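Local atomic coordinates of coat protein (Papaya mosaic virus, PDB entry 4DOX), a protein that forms the capsid of a flexible filamentous plant virus, its many copies probably packing helically around the genomic RNA. Residues T57-E62 and P81-E86; F66-G71 and M122-W127; K105-F110 and F141-G146; A111-N116 and M153-G158; P134-A139 and T164-I169. All coordinates share one frame; numbering follows the deposited sequence.

Contact 1. Residues T57-E62 and P81-E86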
# COMPACT_ATOMS: atom_id res chain seq x y z
N THR A 57 6.26 10.70 -2.24
CA THR A 57 6.29 9.24 -2.52
C THR A 57 7.37 8.52 -1.72
O THR A 57 7.08 7.57 -0.95
CB THR A 57 6.48 8.96 -3.98
OG1 THR A 57 5.54 9.74 -4.73
CG2 THR A 57 6.33 7.44 -4.30
N THR A 58 8.62 9.01 -1.84
CA THR A 58 9.70 8.43 -1.07
C THR A 58 9.42 8.44 0.44
O THR A 58 9.84 7.54 1.19
CB THR A 58 11.05 9.11 -1.36
OG1 THR A 58 11.04 10.46 -0.89
CG2 THR A 58 11.37 9.13 -2.84
N VAL A 59 8.71 9.46 0.90
CA VAL A 59 8.52 9.62 2.33
C VAL A 59 7.40 8.64 2.74
O VAL A 59 7.52 7.92 3.73
CB VAL A 59 8.29 11.12 2.71
CG1 VAL A 59 7.67 11.29 4.07
CG2 VAL A 59 9.59 11.87 2.62
N ALA A 60 6.34 8.55 1.94
CA ALA A 60 5.33 7.53 2.16
C ALA A 60 6.00 6.19 2.28
O ALA A 60 5.65 5.40 3.16
CB ALA A 60 4.34 7.50 1.04
N LEU A 61 6.96 5.90 1.39
CA LEU A 61 7.62 4.57 1.42
C LEU A 61 8.30 4.22 2.74
O LEU A 61 8.55 3.05 3.03
CB LEU A 61 8.67 4.43 0.32
CG LEU A 61 8.36 3.68 -0.97
CD1 LEU A 61 7.19 2.78 -0.84
CD2 LEU A 61 8.11 4.70 -2.01
N GLU A 62 8.61 5.25 3.52
CA GLU A 62 9.20 5.04 4.83
C GLU A 62 8.20 4.39 5.76
O GLU A 62 8.58 3.52 6.55
CB GLU A 62 9.68 6.35 5.41
CG GLU A 62 10.87 6.92 4.66
CD GLU A 62 11.24 8.28 5.18
OE1 GLU A 62 11.20 8.49 6.41
OE2 GLU A 62 11.57 9.14 4.35
N PRO A 81 11.05 7.85 13.95
CA PRO A 81 11.06 9.09 13.16
C PRO A 81 10.95 8.82 11.66
O PRO A 81 11.20 7.69 11.22
CB PRO A 81 12.44 9.68 13.46
CG PRO A 81 13.30 8.42 13.67
CD PRO A 81 12.40 7.45 14.38
N SER A 82 10.60 9.84 10.87
CA SER A 82 10.74 9.75 9.43
C SER A 82 11.94 10.59 9.05
O SER A 82 12.54 11.21 9.92
CB SER A 82 9.51 10.27 8.72
OG SER A 82 9.60 11.67 8.57
N SER A 83 12.26 10.67 7.75
CA SER A 83 13.34 11.51 7.28
C SER A 83 13.05 13.02 7.37
O SER A 83 13.96 13.82 7.12
CB SER A 83 13.78 11.11 5.87
OG SER A 83 12.80 11.44 4.91
N ILE A 84 11.82 13.41 7.73
CA ILE A 84 11.46 14.84 7.89
C ILE A 84 11.40 15.18 9.39
O ILE A 84 10.71 14.48 10.16
CB ILE A 84 10.09 15.28 7.16
CG1 ILE A 84 10.01 14.85 5.69
CG2 ILE A 84 9.83 16.78 7.28
CD1 ILE A 84 11.17 15.30 4.84
N PRO A 85 12.11 16.24 9.83
CA PRO A 85 12.14 16.43 11.28
C PRO A 85 10.80 16.93 11.75
O PRO A 85 10.12 17.70 11.04
CB PRO A 85 13.22 17.51 11.49
CG PRO A 85 13.98 17.61 10.15
CD PRO A 85 12.92 17.26 9.13
N GLU A 86 10.42 16.48 12.94
CA GLU A 86 9.10 16.84 13.48
C GLU A 86 7.89 16.28 12.69
O GLU A 86 6.76 16.77 12.84
CB GLU A 86 8.96 18.38 13.71
CG GLU A 86 8.94 18.84 15.24
CD GLU A 86 7.96 18.00 16.15
OE1 GLU A 86 6.96 17.40 15.60
OE2 GLU A 86 8.21 17.94 17.40

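Contact 2. Residues F66-G71 and M122-W127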
# COMPACT_ATOMS: atom_id res chain seq x y z
N PHE A 66 8.03 0.40 7.21
CA PHE A 66 7.83 0.09 8.62
C PHE A 66 6.80 -1.02 8.69
O PHE A 66 6.97 -1.96 9.47
CB PHE A 66 7.35 1.31 9.42
CG PHE A 66 6.94 0.95 10.81
CD1 PHE A 66 7.85 0.99 11.86
CD2 PHE A 66 5.64 0.50 11.07
CE1 PHE A 66 7.46 0.61 13.15
CE2 PHE A 66 5.25 0.13 12.35
CZ PHE A 66 6.16 0.16 13.39
N CYS A 67 5.75 -0.92 7.86
CA CYS A 67 4.65 -1.90 7.83
C CYS A 67 5.05 -3.24 7.25
O CYS A 67 4.52 -4.29 7.67
CB CYS A 67 3.43 -1.34 7.12
SG CYS A 67 2.70 -0.03 8.15
N TYR A 68 6.00 -3.20 6.31
CA TYR A 68 6.64 -4.40 5.78
C TYR A 68 7.19 -5.30 6.89
O TYR A 68 7.07 -6.54 6.79
CB TYR A 68 7.73 -4.04 4.77
CG TYR A 68 8.39 -5.21 4.07
CD1 TYR A 68 7.92 -5.65 2.83
CD2 TYR A 68 9.51 -5.83 4.62
CE1 TYR A 68 8.53 -6.71 2.15
CE2 TYR A 68 10.15 -6.88 3.98
CZ TYR A 68 9.67 -7.34 2.72
OH TYR A 68 10.30 -8.43 2.06
N ASP A 69 7.76 -4.70 7.96
CA ASP A 69 8.28 -5.48 9.12
C ASP A 69 7.20 -5.72 10.18
O ASP A 69 7.02 -6.83 10.69
CB ASP A 69 9.57 -4.86 9.73
CG ASP A 69 10.74 -4.81 8.70
OD1 ASP A 69 11.10 -5.88 8.15
OD2 ASP A 69 11.30 -3.68 8.42
N ASN A 70 6.44 -4.67 10.47
CA ASN A 70 5.61 -4.64 11.68
C ASN A 70 4.11 -4.91 11.52
O ASN A 70 3.43 -5.09 12.50
CB ASN A 70 5.85 -3.33 12.42
CG ASN A 70 7.32 -3.16 12.86
OD1 ASN A 70 7.78 -3.84 13.78
ND2 ASN A 70 8.04 -2.25 12.20
N GLY A 71 3.59 -4.97 10.29
CA GLY A 71 2.15 -5.06 10.10
C GLY A 71 1.54 -3.73 9.71
O GLY A 71 2.13 -2.68 9.95
N MET A 122 16.46 -7.96 2.21
CA MET A 122 16.18 -8.05 3.67
C MET A 122 14.73 -8.48 3.93
O MET A 122 13.79 -7.66 3.84
CB MET A 122 16.45 -6.74 4.45
CG MET A 122 17.68 -5.88 4.12
SD MET A 122 17.36 -4.03 4.24
CE MET A 122 18.99 -3.30 3.86
N ALA A 123 14.55 -9.74 4.29
CA ALA A 123 13.22 -10.32 4.54
C ALA A 123 12.41 -9.61 5.66
O ALA A 123 12.98 -8.93 6.50
CB ALA A 123 13.37 -11.78 4.85
N PRO A 124 11.08 -9.77 5.68
CA PRO A 124 10.38 -9.27 6.86
C PRO A 124 11.09 -9.66 8.19
O PRO A 124 11.37 -10.84 8.45
CB PRO A 124 9.00 -9.93 6.73
CG PRO A 124 8.75 -9.94 5.34
CD PRO A 124 10.11 -10.22 4.67
N ALA A 125 11.35 -8.68 9.04
CA ALA A 125 12.04 -8.95 10.30
C ALA A 125 11.50 -10.20 11.08
O ALA A 125 12.28 -11.04 11.54
CB ALA A 125 12.08 -7.72 11.17
N ASN A 126 10.18 -10.32 11.15
CA ASN A 126 9.54 -11.32 11.99
C ASN A 126 9.02 -12.54 11.22
O ASN A 126 8.13 -13.24 11.72
CB ASN A 126 8.37 -10.68 12.78
CG ASN A 126 8.81 -9.44 13.57
OD1 ASN A 126 9.63 -9.53 14.47
ND2 ASN A 126 8.27 -8.28 13.20
N TRP A 127 9.57 -12.79 10.03
CA TRP A 127 9.08 -13.90 9.17
C TRP A 127 9.02 -15.24 9.87
O TRP A 127 8.08 -16.02 9.67
CB TRP A 127 9.87 -13.99 7.86
CG TRP A 127 11.32 -14.43 8.00
CD1 TRP A 127 12.45 -13.63 8.03
CD2 TRP A 127 11.79 -15.78 8.10
NE1 TRP A 127 13.57 -14.40 8.15
CE2 TRP A 127 13.20 -15.72 8.20
CE3 TRP A 127 11.15 -17.05 8.12
CZ2 TRP A 127 13.98 -16.87 8.32
CZ3 TRP A 127 11.93 -18.19 8.24
CH2 TRP A 127 13.32 -18.09 8.34
O HOH W 1 8.05 -9.46 9.73

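Contact 3. Residues K105-F110 and F141-G146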
# COMPACT_ATOMS: atom_id res chain seq x y z
N LYS A 105 -4.63 -0.61 3.19
CA LYS A 105 -4.89 -0.34 1.78
C LYS A 105 -3.82 0.55 1.23
O LYS A 105 -3.41 0.35 0.09
CB LYS A 105 -6.28 0.28 1.55
CG LYS A 105 -7.33 -0.76 1.51
CD LYS A 105 -8.71 -0.17 1.72
CE LYS A 105 -9.74 -1.29 1.95
NZ LYS A 105 -11.10 -0.71 1.80
N PHE A 106 -3.38 1.54 2.02
CA PHE A 106 -2.31 2.43 1.60
C PHE A 106 -1.00 1.66 1.34
O PHE A 106 -0.32 1.89 0.35
CB PHE A 106 -2.07 3.46 2.71
CG PHE A 106 -1.04 4.54 2.35
CD1 PHE A 106 0.26 4.49 2.85
CD2 PHE A 106 -1.39 5.60 1.52
CE1 PHE A 106 1.20 5.48 2.52
CE2 PHE A 106 -0.44 6.62 1.20
CZ PHE A 106 0.85 6.55 1.71
N CYS A 107 -0.62 0.76 2.25
CA CYS A 107 0.60 -0.03 2.05
C CYS A 107 0.46 -0.91 0.81
O CYS A 107 1.42 -1.06 0.06
CB CYS A 107 0.96 -0.86 3.29
SG CYS A 107 1.34 0.24 4.73
N ARG A 108 -0.75 -1.44 0.58
CA ARG A 108 -1.00 -2.35 -0.50
C ARG A 108 -0.74 -1.64 -1.81
O ARG A 108 -0.25 -2.27 -2.75
CB ARG A 108 -2.43 -2.82 -0.46
CG ARG A 108 -2.65 -4.05 -1.27
CD ARG A 108 -4.04 -4.53 -1.17
NE ARG A 108 -4.23 -5.41 -0.03
CZ ARG A 108 -5.12 -5.21 0.93
NH1 ARG A 108 -5.90 -4.14 0.88
NH2 ARG A 108 -5.20 -6.06 1.95
N TYR A 109 -1.03 -0.33 -1.85
CA TYR A 109 -0.88 0.49 -3.04
C TYR A 109 0.58 0.64 -3.47
O TYR A 109 0.86 1.00 -4.66
CB TYR A 109 -1.51 1.89 -2.81
CG TYR A 109 -1.34 2.84 -3.99
CD1 TYR A 109 -1.98 2.59 -5.24
CD2 TYR A 109 -0.57 3.99 -3.87
CE1 TYR A 109 -1.86 3.47 -6.35
CE2 TYR A 109 -0.43 4.89 -4.98
CZ TYR A 109 -1.07 4.62 -6.22
OH TYR A 109 -0.90 5.48 -7.27
N PHE A 110 1.49 0.41 -2.50
CA PHE A 110 2.92 0.53 -2.71
C PHE A 110 3.62 -0.82 -2.61
O PHE A 110 4.83 -0.89 -2.66
CB PHE A 110 3.52 1.46 -1.66
CG PHE A 110 3.04 2.89 -1.77
CD1 PHE A 110 2.00 3.36 -0.96
CD2 PHE A 110 3.62 3.76 -2.70
CE1 PHE A 110 1.53 4.69 -1.10
CE2 PHE A 110 3.16 5.10 -2.83
CZ PHE A 110 2.12 5.57 -2.01
N PHE A 141 4.57 -10.52 4.62
CA PHE A 141 4.00 -9.25 4.99
C PHE A 141 2.55 -9.22 4.63
O PHE A 141 2.11 -9.92 3.69
CB PHE A 141 4.77 -8.03 4.45
CG PHE A 141 4.92 -7.96 2.95
CD1 PHE A 141 4.32 -6.92 2.24
CD2 PHE A 141 5.75 -8.87 2.25
CE1 PHE A 141 4.47 -6.84 0.82
CE2 PHE A 141 5.91 -8.78 0.87
CZ PHE A 141 5.28 -7.77 0.16
N ASP A 142 1.79 -8.43 5.40
CA ASP A 142 0.35 -8.50 5.29
C ASP A 142 -0.28 -7.73 4.14
O ASP A 142 -1.50 -7.64 4.10
CB ASP A 142 -0.33 -8.17 6.62
CG ASP A 142 -0.17 -6.71 7.04
OD1 ASP A 142 0.22 -5.85 6.21
OD2 ASP A 142 -0.45 -6.42 8.21
N PHE A 143 0.51 -7.18 3.23
CA PHE A 143 -0.06 -6.60 2.01
C PHE A 143 0.69 -7.10 0.80
O PHE A 143 0.86 -6.38 -0.20
CB PHE A 143 -0.07 -5.07 2.06
CG PHE A 143 1.27 -4.47 2.38
CD1 PHE A 143 1.76 -4.48 3.70
CD2 PHE A 143 2.03 -3.86 1.37
CE1 PHE A 143 3.00 -3.89 4.02
CE2 PHE A 143 3.29 -3.27 1.67
CZ PHE A 143 3.79 -3.29 3.00
N PHE A 144 1.16 -8.33 0.91
CA PHE A 144 1.82 -8.99 -0.17
C PHE A 144 0.88 -9.04 -1.36
O PHE A 144 1.36 -9.01 -2.52
CB PHE A 144 2.22 -10.37 0.30
CG PHE A 144 2.51 -11.35 -0.81
CD1 PHE A 144 3.79 -11.41 -1.42
CD2 PHE A 144 1.54 -12.26 -1.23
CE1 PHE A 144 4.08 -12.33 -2.42
CE2 PHE A 144 1.81 -13.19 -2.25
CZ PHE A 144 3.07 -13.23 -2.84
N ASP A 145 -0.44 -9.11 -1.11
CA ASP A 145 -1.43 -9.27 -2.20
C ASP A 145 -1.47 -8.07 -3.11
O ASP A 145 -2.21 -8.08 -4.10
CB ASP A 145 -2.88 -9.52 -1.70
CG ASP A 145 -3.30 -8.62 -0.52
OD1 ASP A 145 -4.28 -9.03 0.16
OD2 ASP A 145 -2.66 -7.54 -0.24
N GLY A 146 -0.70 -7.05 -2.75
CA GLY A 146 -0.62 -5.83 -3.53
C GLY A 146 0.46 -5.93 -4.59
O GLY A 146 0.44 -5.15 -5.57

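Contact 4. Residues A111-N116 and M153-G158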
# COMPACT_ATOMS: atom_id res chain seq x y z
N ALA A 111 2.85 -1.89 -2.45
CA ALA A 111 3.43 -3.23 -2.35
C ALA A 111 4.53 -3.49 -3.41
O ALA A 111 5.63 -3.94 -3.04
CB ALA A 111 2.36 -4.33 -2.37
N PRO A 112 4.28 -3.17 -4.72
CA PRO A 112 5.33 -3.54 -5.72
C PRO A 112 6.66 -2.82 -5.53
O PRO A 112 7.71 -3.38 -5.82
CB PRO A 112 4.68 -3.17 -7.07
CG PRO A 112 3.23 -3.19 -6.78
CD PRO A 112 3.07 -2.66 -5.38
N ILE A 113 6.63 -1.60 -4.99
CA ILE A 113 7.85 -0.84 -4.79
C ILE A 113 8.66 -1.46 -3.63
O ILE A 113 9.89 -1.60 -3.72
CB ILE A 113 7.54 0.60 -4.43
CG1 ILE A 113 6.54 1.26 -5.41
CG2 ILE A 113 8.79 1.39 -4.34
CD1 ILE A 113 6.95 1.18 -6.86
N ILE A 114 7.98 -1.82 -2.53
CA ILE A 114 8.70 -2.31 -1.38
C ILE A 114 9.17 -3.72 -1.70
O ILE A 114 10.28 -4.12 -1.30
CB ILE A 114 7.90 -2.24 -0.06
CG1 ILE A 114 8.85 -2.36 1.14
CG2 ILE A 114 6.81 -3.32 -0.01
CD1 ILE A 114 9.90 -1.23 1.27
N TRP A 115 8.37 -4.45 -2.48
CA TRP A 115 8.84 -5.72 -3.04
C TRP A 115 10.21 -5.53 -3.71
O TRP A 115 11.16 -6.24 -3.38
CB TRP A 115 7.84 -6.26 -4.03
CG TRP A 115 8.24 -7.56 -4.66
CD1 TRP A 115 8.85 -7.72 -5.89
CD2 TRP A 115 8.03 -8.88 -4.15
NE1 TRP A 115 9.04 -9.05 -6.15
CE2 TRP A 115 8.56 -9.79 -5.10
CE3 TRP A 115 7.46 -9.39 -2.96
CZ2 TRP A 115 8.52 -11.19 -4.92
CZ3 TRP A 115 7.43 -10.78 -2.76
CH2 TRP A 115 7.95 -11.67 -3.75
N ASN A 116 10.34 -4.57 -4.61
CA ASN A 116 11.63 -4.40 -5.28
C ASN A 116 12.71 -3.99 -4.32
O ASN A 116 13.87 -4.31 -4.51
CB ASN A 116 11.55 -3.35 -6.40
CG ASN A 116 11.11 -3.94 -7.72
OD1 ASN A 116 10.32 -4.91 -7.76
ND2 ASN A 116 11.61 -3.36 -8.81
N MET A 153 0.90 1.02 -7.22
CA MET A 153 1.99 1.78 -7.84
C MET A 153 3.10 0.82 -8.25
O MET A 153 3.53 -0.01 -7.47
CB MET A 153 2.50 2.90 -6.93
CG MET A 153 3.79 3.55 -7.47
SD MET A 153 4.18 5.22 -6.87
CE MET A 153 2.54 5.93 -6.85
N GLN A 154 3.54 0.92 -9.50
CA GLN A 154 4.56 0.01 -10.09
C GLN A 154 6.02 0.51 -10.04
O GLN A 154 6.28 1.71 -10.17
CB GLN A 154 4.17 -0.34 -11.54
CG GLN A 154 2.74 -0.96 -11.67
CD GLN A 154 2.63 -2.31 -10.98
OE1 GLN A 154 3.57 -3.12 -11.01
NE2 GLN A 154 1.49 -2.56 -10.33
N PRO A 155 6.98 -0.42 -9.85
CA PRO A 155 8.35 0.04 -9.98
C PRO A 155 8.63 0.52 -11.42
O PRO A 155 7.99 0.08 -12.38
CB PRO A 155 9.20 -1.19 -9.62
CG PRO A 155 8.25 -2.26 -9.32
CD PRO A 155 6.92 -1.88 -9.90
N PRO A 156 9.56 1.46 -11.54
CA PRO A 156 9.91 2.03 -12.83
C PRO A 156 10.31 1.01 -13.94
O PRO A 156 10.11 1.35 -15.10
CB PRO A 156 11.10 2.95 -12.49
CG PRO A 156 11.55 2.56 -11.06
CD PRO A 156 10.31 2.07 -10.42
N SER A 157 10.87 -0.17 -13.63
CA SER A 157 11.19 -1.15 -14.72
C SER A 157 10.52 -2.50 -14.50
O SER A 157 10.98 -3.55 -14.97
CB SER A 157 12.70 -1.36 -14.91
OG SER A 157 13.37 -0.15 -15.21
N GLY A 158 9.42 -2.47 -13.76
CA GLY A 158 8.70 -3.68 -13.42
C GLY A 158 9.38 -4.39 -12.26
O GLY A 158 10.51 -4.00 -11.81

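Contact 5. Residues P134-A139 and T164-I169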
# COMPACT_ATOMS: atom_id res chain seq x y z
N PRO A 134 11.60 -20.77 5.39
CA PRO A 134 12.61 -19.85 4.91
C PRO A 134 12.46 -19.57 3.43
O PRO A 134 12.82 -18.50 2.98
CB PRO A 134 13.92 -20.59 5.21
CG PRO A 134 13.60 -21.45 6.34
CD PRO A 134 12.16 -21.81 6.28
N SER A 135 11.97 -20.54 2.67
CA SER A 135 11.74 -20.34 1.25
C SER A 135 10.49 -19.48 0.90
O SER A 135 10.34 -19.09 -0.22
CB SER A 135 11.72 -21.68 0.55
OG SER A 135 11.39 -22.69 1.48
N ALA A 136 9.59 -19.23 1.85
CA ALA A 136 8.43 -18.37 1.58
C ALA A 136 8.56 -17.03 2.29
O ALA A 136 7.65 -16.24 2.32
CB ALA A 136 7.14 -19.07 1.97
N LYS A 137 9.74 -16.79 2.83
CA LYS A 137 10.09 -15.67 3.67
C LYS A 137 9.64 -14.29 3.21
O LYS A 137 9.20 -13.47 4.00
CB LYS A 137 11.56 -15.56 3.53
CG LYS A 137 12.34 -15.92 4.62
CD LYS A 137 13.46 -14.96 4.61
CE LYS A 137 14.62 -15.39 3.82
NZ LYS A 137 15.21 -16.50 4.54
N PHE A 138 9.82 -14.05 1.91
CA PHE A 138 9.64 -12.75 1.29
C PHE A 138 8.18 -12.48 1.02
O PHE A 138 7.83 -11.44 0.52
CB PHE A 138 10.51 -12.64 0.04
CG PHE A 138 11.95 -12.48 0.37
CD1 PHE A 138 12.87 -13.51 0.19
CD2 PHE A 138 12.38 -11.30 0.95
CE1 PHE A 138 14.20 -13.35 0.55
CE2 PHE A 138 13.70 -11.13 1.32
CZ PHE A 138 14.61 -12.15 1.11
N ALA A 139 7.35 -13.43 1.42
CA ALA A 139 5.90 -13.34 1.34
C ALA A 139 5.29 -12.91 2.68
O ALA A 139 4.09 -12.70 2.77
CB ALA A 139 5.37 -14.67 0.93
N THR A 164 7.24 -16.48 -6.32
CA THR A 164 7.12 -17.91 -6.63
C THR A 164 5.76 -18.39 -6.17
O THR A 164 5.17 -17.80 -5.26
CB THR A 164 8.20 -18.74 -5.94
OG1 THR A 164 8.01 -18.67 -4.53
CG2 THR A 164 9.58 -18.18 -6.27
N GLN A 165 5.24 -19.44 -6.81
CA GLN A 165 3.97 -20.06 -6.40
C GLN A 165 4.01 -20.44 -4.89
O GLN A 165 3.01 -20.27 -4.19
CB GLN A 165 3.64 -21.28 -7.30
CG GLN A 165 2.25 -21.95 -7.12
CD GLN A 165 1.03 -21.04 -7.42
OE1 GLN A 165 1.14 -19.99 -8.07
NE2 GLN A 165 -0.13 -21.46 -6.94
N GLU A 166 5.16 -20.90 -4.39
CA GLU A 166 5.33 -21.16 -2.97
C GLU A 166 5.07 -19.91 -2.12
O GLU A 166 4.36 -19.96 -1.12
CB GLU A 166 6.70 -21.76 -2.64
CG GLU A 166 6.82 -22.11 -1.18
CD GLU A 166 8.22 -22.49 -0.74
OE1 GLU A 166 9.15 -22.37 -1.57
OE2 GLU A 166 8.39 -22.91 0.44
N GLU A 167 5.67 -18.79 -2.51
CA GLU A 167 5.38 -17.50 -1.88
C GLU A 167 3.90 -17.14 -1.94
O GLU A 167 3.33 -16.78 -0.90
CB GLU A 167 6.27 -16.39 -2.43
CG GLU A 167 7.71 -16.50 -1.94
CD GLU A 167 8.69 -15.71 -2.78
OE1 GLU A 167 8.38 -15.37 -3.95
OE2 GLU A 167 9.80 -15.43 -2.30
N ARG A 168 3.27 -17.25 -3.11
CA ARG A 168 1.83 -16.91 -3.25
C ARG A 168 1.01 -17.76 -2.29
O ARG A 168 0.21 -17.23 -1.53
CB ARG A 168 1.29 -17.04 -4.70
CG ARG A 168 1.86 -15.98 -5.68
CD ARG A 168 1.12 -15.82 -7.04
NE ARG A 168 1.73 -16.70 -8.03
CZ ARG A 168 2.65 -16.35 -8.93
NH1 ARG A 168 3.06 -15.09 -9.04
NH2 ARG A 168 3.13 -17.28 -9.74
N ILE A 169 1.27 -19.07 -2.30
CA ILE A 169 0.54 -20.01 -1.46
C ILE A 169 0.79 -19.73 -0.01
O ILE A 169 -0.15 -19.75 0.79
CB ILE A 169 0.86 -21.50 -1.83
CG1 ILE A 169 -0.12 -21.97 -2.89
CG2 ILE A 169 0.78 -22.47 -0.61
CD1 ILE A 169 0.48 -22.96 -3.87
O HOH W 2 10.65 -15.98 0.10
O HOH W 3 10.22 -19.30 -3.52

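Contact 1. Residues T57-E62 and P81-E86
Glu62 grips Ser83 with both oxygens of its carboxylate. OE1 accepts the backbone N-H of Ser83, with N and OE1 2.8 Å apart and 151° at the hydrogen. OE2 accepts the hydroxyl, the distance from Ser83 OG being 2.7 Å. Each oxygen uses its syn lone pair, the one on the side of the other oxygen, and the two donors of one residue sit before the fork of the carboxylate. Glu62 CG stands anti to the carbonyl carbon (chi1 -68°), and the chain beyond it is extended, which carries the charge across from helix 56-70 to the loop. Serine suits the other side because its OG, held between the backbone N and carbonyl carbon (chi1 70°), donates alongside its own N-H.

The loop is shaped by a second serine. Ser82 OG accepts from Ile84 N at 2.9 Å, which makes an ST turn, and it is also hydrogen-bonded to Ile87 O. Glu62 OE1 lies 3.3 Å from Ser82 CA.

One helical turn back, the packing is mostly apolar. Val59 CG2 approaches Ile84 CG1 at 4.3 Å, and Ser83 OG lies beside this methyl at 4.0 Å. Valine and isoleucine offer branched apolar chains here; Val59 also touches Leu92 of helix 89-98, and Ile84 touches Pro52.

The paired donors would stabilise an ionised Glu62. Because two bonds from one carboxylate fix both the backbone and the hydroxyl of Ser83, the rotation of the loop residue against the helix is probably restrained as well as its distance.

Contact 2. Residues F66-G71 and M122-W127
Tyr68 and Asp69, in the last turn of helix 56-70, meet a type I beta turn that runs from Pro124 to Trp127. The phenol ring and the proline ring cross obliquely: Tyr68 CE2 lies 3.4 Å from Pro124 CD, and the hydroxyl approaches the same carbon, Tyr68 OH lying 3.2 Å from it. The backbone carbon of Ala123 faces the edge of the phenol. With CG anti to the backbone N (chi1 -175°), the far end of the ring comes nearest the loop, where a compact proline can lie against it.

Asp69 is turned differently. Its CG stands beside the backbone N, and OD1 accepts the backbone N-H of Ala125 at 2.9 Å, on the anti side and 25° out of the carboxylate plane. The same oxygen makes a salt bridge with Arg118 NH2, so an acid here serves both the helix 111-118 charge and the loop backbone.

Asn126, in the third position of the turn, reaches back to the helix end. Its ND2 donates to Asp69 O at 3.2 Å, from above the carbonyl plane. A water joins the same two, 3.0 Å from Asp69 O, to which it donates, and 2.7 Å from Asn126 N, from which it accepts.

Contact 3. Residues K105-F110 and F141-G146
Arg108 leans across Phe143 and Gly146 to reach Asp145. Its CB lies 4.1 Å from Phe143 CB, and its CG is 3.5 Å from Gly146 CA, a close approach that suits glycine because a CB there would point toward the helix. CD passes Asp145 OD2 at 3.4 Å. A bend at chi3 (-86°) fixes the direction of CD-NE, and NE then donates to Asp145 OD2 at 2.7 Å with an angle of 166° at the hydrogen, completing a salt bridge. The acceptor lies in the guanidinium plane, yet the carboxylate is met from above its own plane, and the two planes stand 63° apart. At the tip NH2 stays 3.6 Å from Asp145 OD1, while NH1 binds Leu32 O.

Beside it, Cys107 CB sits directly over the centre of the Phe143 ring, 3.5 Å from the centroid, a CH-pi contact. Phe141 CD1 covers the opposite face, leaving the ring sandwiched; a small cysteine and a flat phenylalanine match well here.

In the fold this is a core contact. Helix 103-108 is met by the loop 141-146, and Phe143 also packs on Val64 of helix 56-70 and on Ala111 and Ile114 of helix 111-118.

Contact 4. Residues A111-N116 and M153-G158
Pro112 and Ile113, in the first turn of helix 111-118, and Asn116, one turn on, receive the loop 153-158. The ring of Pro112 meets the backbone, its CG lying 3.3 Å from Met153 O, while its CB packs on Pro155 CD at 3.8 Å. Ile113 reaches further: CD1 comes 3.4 Å from Gln154 C and lies 4.0 Å from Met153 CG. The folded isoleucine, with chi2 at -54°, turns CD1 back over the loop backbone. Asn116 lies at about a right angle to Pro155, with ND2 3.3 Å from Pro155 CB. Its ND2 also donates to Gly158 O, 3.3 Å away, in a nearly straight bond (166° at the hydrogen). The acceptor is close to the plane of the amide, although the donor is tilted from the plane of the carbonyl.

The next shell sets these groups in place. Asn116 OD1 accepts from Thr160 N, which fixes the amide flip so that ND2 faces Gly158. A type I turn, closed by Gly158 N to Pro155 O, presents that carbonyl, and glycine suits its end because phi is positive. Proline suits position 112 too, since the first turn of a helix needs no N-H from it. Gln154 NE2 is bonded to Ala152 O.

Helix 111-118 has the loop along one side and helix 56-70 on another, where Ile113 touches Leu61 and Ile114 touches Tyr68; Met153 of the loop touches Thr57 there.

Contact 5. Residues P134-A139 and T164-I169
Glu167 and Phe138 are joined through a water: Glu167 OE2 takes a hydrogen from it at 2.6 Å, and Phe138 N gives one to it at 2.8 Å. The same water donates weakly to Ser135 O. Glu167 OE2 also lies 3.7 Å from Phe138 CB, near the plane of the ring and at its edge. A long acid suits the place: its extended chain passes Ala136 to bring the carboxylate to the water.

The direct polar link is made by the neighbouring acid. Ser135 OG donates to Glu166 OE2 at 3.2 Å, on the syn side of that oxygen. Glu166 CG is anti to the backbone N (chi1 -176°), and the extended chain carries the carboxylate across.

Glu167 has a second task in a capping box at the start of helix 165-172. Thr164, at the N-cap, accepts from Glu167 N through OG1 at 3.1 Å, and Thr164 N donates to Glu167 OE1 at 2.9 Å. OE1 also forms a salt bridge with Arg161 NH1, serving cap and charge at once.

At the end of the 3-10 segment 137-139, small Ala139 packs closely: its CB is 3.9 Å from Glu167 CB and 3.5 Å from Glu167 O.

How the contacts relate
Along the chain, contact 1 closes the first loop, from helix 56-70 to the segment before helix 89-98, and contact 2, opening further along the same helix, crosses it and spans 50 residues. Contact 3 begins inside contact 2 and ends beyond it, and contact 4 crosses both. Contact 5 follows contact 2 in series but crosses contacts 3 and 4; no contact nests within another. Their segments touch in space: Ala60 meets Phe106, Cys67 meets Cys107, Tyr109 O lies 2.6 Å from Met153 N in a probable hydrogen bond, and Trp115 reaches Phe138. Helices 56-70, 103-108 and 111-118 are each met by parts of the long loop after helix 111-118, and helix 165-172 closes back on it.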